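Local coordinates for phosphoribosylaminoimidazole carboxylase (Treponema denticola, PDB 5C5D), which catalyses the reversible carboxylation of 5-aminoimidazole ribonucleotide with CO2 to 4-carboxy-5-aminoimidazole ribonucleotide in de novo purine biosynthesis, at residues 2-7 with 29-34; 60-65 with 82-87. The protein carries 1 engineered substitution. One frame throughout, in Å; residues are numbered along the deposited sequence.

Contact 1: residues 2-7 with 29-34; sequences RPLVII and GIEYAI
Val5 O is gripped twice by the neighbouring strand: Ala33 N donates to it at 2.9 Å, and Tyr32 CA makes a C-H...O contact with it at 3.1 Å. This is the parallel pairing of the first beta-alpha-beta crossover of a flavodoxin-like sheet, with helix 15-27 connecting the strands. Before the Ala33 bond comes Val5 N to Glu31 O (3.0 Å), and after it the shorter, straighter Ile7 N to Ala33 O (2.7 Å, 168° at the hydrogen). Ahead of the strands, where Pro3 and Ile30 stand wider apart, a water takes over, donating to Pro3 O and accepting from Glu31 N. On the face turned to helix 15-27, Val5 CG2 meets Ile30 CG2 at 3.7 Å, and Ile7 CD1 reaches both Tyr32 CB and Ile34 CG1; Leu25, Ala22 and Ala18 of the helix cover this layer. On the other face, Glu31 is extended, CG anti to its backbone N (chi1 -174°). Its methylenes pass across Leu4 while OE1 goes on to a salt bridge with Arg58. The touching atom of the leucine is CD1, 3.8 Å from Glu31 CG.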
loop_
_atom_site.group_PDB
_atom_site.type_symbol
_atom_site.label_atom_id
_atom_site.label_comp_id
_atom_site.label_asym_id
_atom_site.label_seq_id
_atom_site.Cartn_x
_atom_site.Cartn_y
_atom_site.Cartn_z
ATOM N N ARG D 2 -24.179 23.684 -30.323
ATOM C CA ARG D 2 -23.564 22.383 -30.166
ATOM C C ARG D 2 -22.766 22.267 -28.864
ATOM O O ARG D 2 -22.371 23.268 -28.276
ATOM C CB ARG D 2 -22.649 22.118 -31.367
ATOM C CG ARG D 2 -23.347 22.255 -32.739
ATOM C CD ARG D 2 -24.493 21.254 -32.917
ATOM N NE ARG D 2 -24.024 19.875 -32.783
ATOM C CZ ARG D 2 -24.722 18.878 -32.243
ATOM N NH1 ARG D 2 -25.946 19.081 -31.775
ATOM N NH2 ARG D 2 -24.185 17.667 -32.167
ATOM N N PRO D 3 -22.535 21.038 -28.416
ATOM C CA PRO D 3 -21.746 20.842 -27.206
ATOM C C PRO D 3 -20.316 21.372 -27.296
ATOM O O PRO D 3 -19.778 21.544 -28.391
ATOM C CB PRO D 3 -21.759 19.325 -27.034
ATOM C CG PRO D 3 -23.080 18.895 -27.639
ATOM C CD PRO D 3 -23.200 19.794 -28.847
ATOM N N LEU D 4 -19.732 21.640 -26.130
ATOM C CA LEU D 4 -18.362 22.107 -26.008
ATOM C C LEU D 4 -17.712 21.413 -24.817
ATOM O O LEU D 4 -18.298 21.345 -23.747
ATOM C CB LEU D 4 -18.315 23.627 -25.809
ATOM C CG LEU D 4 -16.922 24.196 -25.606
ATOM C CD1 LEU D 4 -16.112 23.967 -26.870
ATOM C CD2 LEU D 4 -16.985 25.676 -25.265
ATOM N N VAL D 5 -16.494 20.922 -24.988
ATOM C CA VAL D 5 -15.743 20.371 -23.884
ATOM C C VAL D 5 -14.507 21.231 -23.688
ATOM O O VAL D 5 -13.727 21.407 -24.612
ATOM C CB VAL D 5 -15.299 18.929 -24.136
ATOM C CG1 VAL D 5 -14.403 18.434 -23.001
ATOM C CG2 VAL D 5 -16.495 18.008 -24.281
ATOM N N ILE D 6 -14.342 21.756 -22.487
ATOM C CA ILE D 6 -13.190 22.554 -22.160
ATOM C C ILE D 6 -12.222 21.631 -21.452
ATOM O O ILE D 6 -12.527 21.112 -20.389
ATOM C CB ILE D 6 -13.537 23.743 -21.247
ATOM C CG1 ILE D 6 -14.543 24.684 -21.929
ATOM C CG2 ILE D 6 -12.261 24.463 -20.852
ATOM C CD1 ILE D 6 -16.021 24.307 -21.749
ATOM N N ILE D 7 -11.052 21.457 -22.053
ATOM C CA ILE D 7 -9.993 20.643 -21.463
ATOM C C ILE D 7 -9.029 21.581 -20.800
ATOM O O ILE D 7 -8.339 22.338 -21.488
ATOM C CB ILE D 7 -9.271 19.804 -22.519
ATOM C CG1 ILE D 7 -10.282 18.950 -23.274
ATOM C CG2 ILE D 7 -8.203 18.922 -21.854
ATOM C CD1 ILE D 7 -9.690 18.230 -24.482
ATOM N N GLY D 29 -17.024 14.011 -32.983
ATOM C CA GLY D 29 -17.567 15.215 -33.582
ATOM C C GLY D 29 -17.904 16.303 -32.562
ATOM O O GLY D 29 -18.796 17.139 -32.774
ATOM N N ILE D 30 -17.163 16.307 -31.468
ATOM C CA ILE D 30 -17.412 17.214 -30.343
ATOM C C ILE D 30 -16.341 18.296 -30.278
ATOM O O ILE D 30 -15.140 18.003 -30.191
ATOM C CB ILE D 30 -17.458 16.437 -28.997
ATOM C CG1 ILE D 30 -18.654 15.487 -28.980
ATOM C CG2 ILE D 30 -17.524 17.399 -27.816
ATOM C CD1 ILE D 30 -18.611 14.427 -27.906
ATOM N N GLU D 31 -16.780 19.553 -30.325
ATOM C CA GLU D 31 -15.846 20.667 -30.238
ATOM C C GLU D 31 -15.191 20.681 -28.871
ATOM O O GLU D 31 -15.867 20.475 -27.845
ATOM C CB GLU D 31 -16.541 22.016 -30.485
ATOM C CG GLU D 31 -15.549 23.194 -30.533
ATOM C CD GLU D 31 -16.194 24.548 -30.830
ATOM O OE1 GLU D 31 -17.407 24.620 -31.123
ATOM O OE2 GLU D 31 -15.456 25.546 -30.763
ATOM N N TYR D 32 -13.900 21.016 -28.857
ATOM C CA TYR D 32 -13.143 21.140 -27.607
ATOM C C TYR D 32 -12.294 22.421 -27.611
ATOM O O TYR D 32 -12.028 23.029 -28.667
ATOM C CB TYR D 32 -12.246 19.906 -27.367
ATOM C CG TYR D 32 -11.188 19.760 -28.424
ATOM C CD1 TYR D 32 -10.026 20.500 -28.353
ATOM C CD2 TYR D 32 -11.351 18.876 -29.477
ATOM C CE1 TYR D 32 -9.052 20.393 -29.332
ATOM C CE2 TYR D 32 -10.384 18.745 -30.445
ATOM C CZ TYR D 32 -9.235 19.520 -30.368
ATOM O OH TYR D 32 -8.242 19.425 -31.324
ATOM N N ALA D 33 -11.939 22.856 -26.410
ATOM C CA ALA D 33 -10.961 23.907 -26.209
ATOM C C ALA D 33 -9.927 23.366 -25.258
ATOM O O ALA D 33 -10.274 22.651 -24.345
ATOM C CB ALA D 33 -11.615 25.138 -25.644
ATOM N N ILE D 34 -8.650 23.672 -25.519
ATOM C CA ILE D 34 -7.564 23.279 -24.628
ATOM C C ILE D 34 -6.956 24.512 -24.009
ATOM O O ILE D 34 -6.564 25.443 -24.714
ATOM C CB ILE D 34 -6.483 22.509 -25.363
ATOM C CG1 ILE D 34 -7.065 21.220 -25.897
ATOM C CG2 ILE D 34 -5.302 22.221 -24.412
ATOM C CD1 ILE D 34 -6.104 20.414 -26.749
HETATM O O HOH W 1 -21.110 17.871 -31.250
HETATM O O HOH W 2 -19.565 20.149 -30.664
#

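Contact 2: residues 60-65 with 82-87; sequences KLYITI and GATIAC
Ile63 lies side by side with Ile85, both side chains pointing the same way, and its CG1 rests 4.0 Å from Ile85 CB. With CG1 anti to the carbonyl carbon (chi1 -61°), its CG2 branch lies beside that carbon and meets Cys87 CB at 4.1 Å. These neighbours belong to the central parallel strands of the flavodoxin-like sheet, joined by a beta-alpha-beta crossover through helix 72-79. Toward the start of the strands Leu61 CD2 touches Ala83 CB at 3.8 Å, and helix 117-129 closes over Leu61 and Ile85. The backbones are laced by Ile85 N to Tyr62 O (2.8 Å), Thr64 N to Ile85 O (2.8 Å) and Cys87 N to Thr64 O (3.0 Å, 172° at the hydrogen). Tyr62 N, by contrast, is buried with no partner, and nearby a water bridges Lys60 O and Ala83 O. The opposite face is more polar. One water links Thr64 OG1, at 2.8 Å, to Thr84 OG1, at 2.7 Å; Ser73 and Asp77 hold the same hydroxyls from helix 72-79. The chemistry thus differs by face: apolar branches pack against one helical layer, while two buried threonine hydroxyls tie the other face to the crossover helix through hydrogen bonds.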
loop_
_atom_site.group_PDB
_atom_site.type_symbol
_atom_site.label_atom_id
_atom_site.label_comp_id
_atom_site.label_asym_id
_atom_site.label_seq_id
_atom_site.Cartn_x
_atom_site.Cartn_y
_atom_site.Cartn_z
ATOM N N LYS D 60 -22.031 22.226 -21.926
ATOM C CA LYS D 60 -20.590 22.107 -21.792
ATOM C C LYS D 60 -20.185 21.186 -20.687
ATOM O O LYS D 60 -20.910 20.995 -19.715
ATOM C CB LYS D 60 -19.959 23.478 -21.590
ATOM C CG LYS D 60 -20.374 24.249 -20.407
ATOM C CD LYS D 60 -20.108 25.751 -20.719
ATOM C CE LYS D 60 -21.118 26.631 -20.102
ATOM N NZ LYS D 60 -22.454 26.397 -20.611
ATOM N N LEU D 61 -18.999 20.621 -20.870
ATOM C CA LEU D 61 -18.320 19.844 -19.850
ATOM C C LEU D 61 -16.901 20.380 -19.711
ATOM O O LEU D 61 -16.342 20.877 -20.674
ATOM C CB LEU D 61 -18.284 18.358 -20.196
ATOM C CG LEU D 61 -19.624 17.645 -20.155
ATOM C CD1 LEU D 61 -19.438 16.256 -20.702
ATOM C CD2 LEU D 61 -20.217 17.589 -18.750
ATOM N N TYR D 62 -16.348 20.272 -18.509
ATOM C CA TYR D 62 -14.943 20.553 -18.284
ATOM C C TYR D 62 -14.244 19.257 -17.957
ATOM O O TYR D 62 -14.744 18.501 -17.129
ATOM C CB TYR D 62 -14.781 21.561 -17.144
ATOM C CG TYR D 62 -15.458 22.885 -17.422
ATOM C CD1 TYR D 62 -16.821 23.040 -17.225
ATOM C CD2 TYR D 62 -14.734 23.983 -17.859
ATOM C CE1 TYR D 62 -17.444 24.250 -17.487
ATOM C CE2 TYR D 62 -15.330 25.185 -18.098
ATOM C CZ TYR D 62 -16.694 25.327 -17.908
ATOM O OH TYR D 62 -17.341 26.523 -18.164
ATOM N N ILE D 63 -13.114 19.006 -18.605
ATOM C CA ILE D 63 -12.256 17.868 -18.252
ATOM C C ILE D 63 -10.986 18.478 -17.679
ATOM O O ILE D 63 -10.278 19.217 -18.372
ATOM C CB ILE D 63 -11.965 16.955 -19.443
ATOM C CG1 ILE D 63 -13.257 16.365 -19.998
ATOM C CG2 ILE D 63 -10.998 15.839 -19.040
ATOM C CD1 ILE D 63 -13.033 15.510 -21.279
ATOM N N THR D 64 -10.693 18.164 -16.420
ATOM C CA THR D 64 -9.609 18.799 -15.690
ATOM C C THR D 64 -8.455 17.847 -15.439
ATOM O O THR D 64 -8.629 16.729 -14.983
ATOM C CB THR D 64 -10.133 19.363 -14.375
ATOM O OG1 THR D 64 -10.896 18.327 -13.718
ATOM C CG2 THR D 64 -10.995 20.599 -14.661
ATOM N N ILE D 65 -7.281 18.314 -15.824
ATOM C CA ILE D 65 -6.047 17.522 -15.799
ATOM C C ILE D 65 -4.991 18.139 -14.903
ATOM O O ILE D 65 -4.488 19.191 -15.214
ATOM C CB ILE D 65 -5.442 17.431 -17.195
ATOM C CG1 ILE D 65 -6.449 16.809 -18.172
ATOM C CG2 ILE D 65 -4.183 16.585 -17.205
ATOM C CD1 ILE D 65 -6.038 17.064 -19.630
ATOM N N GLY D 82 -22.398 23.101 -14.272
ATOM C CA GLY D 82 -22.633 21.757 -14.765
ATOM C C GLY D 82 -21.566 20.772 -14.358
ATOM O O GLY D 82 -20.685 21.070 -13.562
ATOM N N ALA D 83 -21.650 19.578 -14.919
ATOM C CA ALA D 83 -20.743 18.501 -14.536
ATOM C C ALA D 83 -19.323 18.729 -15.024
ATOM O O ALA D 83 -19.077 19.448 -16.010
ATOM C CB ALA D 83 -21.267 17.199 -15.083
ATOM N N THR D 84 -18.395 18.088 -14.328
ATOM C CA THR D 84 -17.005 18.054 -14.743
ATOM C C THR D 84 -16.461 16.653 -14.615
ATOM O O THR D 84 -17.031 15.809 -13.935
ATOM C CB THR D 84 -16.119 19.005 -13.912
ATOM O OG1 THR D 84 -15.902 18.483 -12.594
ATOM C CG2 THR D 84 -16.759 20.386 -13.778
ATOM N N ILE D 85 -15.349 16.436 -15.293
ATOM C CA ILE D 85 -14.646 15.138 -15.338
ATOM C C ILE D 85 -13.179 15.367 -14.959
ATOM O O ILE D 85 -12.527 16.228 -15.529
ATOM C CB ILE D 85 -14.731 14.537 -16.750
ATOM C CG1 ILE D 85 -16.177 14.259 -17.146
ATOM C CG2 ILE D 85 -13.862 13.258 -16.885
ATOM C CD1 ILE D 85 -16.352 13.957 -18.617
ATOM N N ALA D 86 -12.674 14.608 -13.987
ATOM C CA ALA D 86 -11.243 14.604 -13.657
ATOM C C ALA D 86 -10.556 13.491 -14.409
ATOM O O ALA D 86 -10.982 12.358 -14.317
ATOM C CB ALA D 86 -11.040 14.399 -12.173
ATOM N N CYS D 87 -9.478 13.809 -15.104
ATOM C CA CYS D 87 -8.696 12.793 -15.789
ATOM C C CYS D 87 -7.232 13.138 -15.560
ATOM O O CYS D 87 -6.594 13.785 -16.402
ATOM C CB CYS D 87 -9.048 12.747 -17.260
ATOM S SG CYS D 87 -8.198 11.394 -18.128
HETATM O O HOH W 3 -20.200 21.798 -17.092
HETATM O O HOH W 4 -13.247 19.140 -12.441
#

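Overall arrangement
From the N terminus the chain runs up strand 4-9, comes back through helix 15-27 and enters strand 31-36 in the same direction, where contact 1 closes the first loop. Only after helix 43-54 does strand 60-65 begin contact 2, which closes a second loop once helix 72-79 has led into strand 84-86. The two loops follow in series, neither enclosing nor crossing the other. Strand 60-65 inserts on the far side of strand 4-9 from strand 31-36, and Ile6 joins the two contacts through probable backbone hydrogen bonds to Leu61 and Ile63. Together they unite four adjacent strands of the sheet. At the C-terminal end of strand 60-65, Ile65 approaches Asp14, and Gly67 follows; both bind substrate.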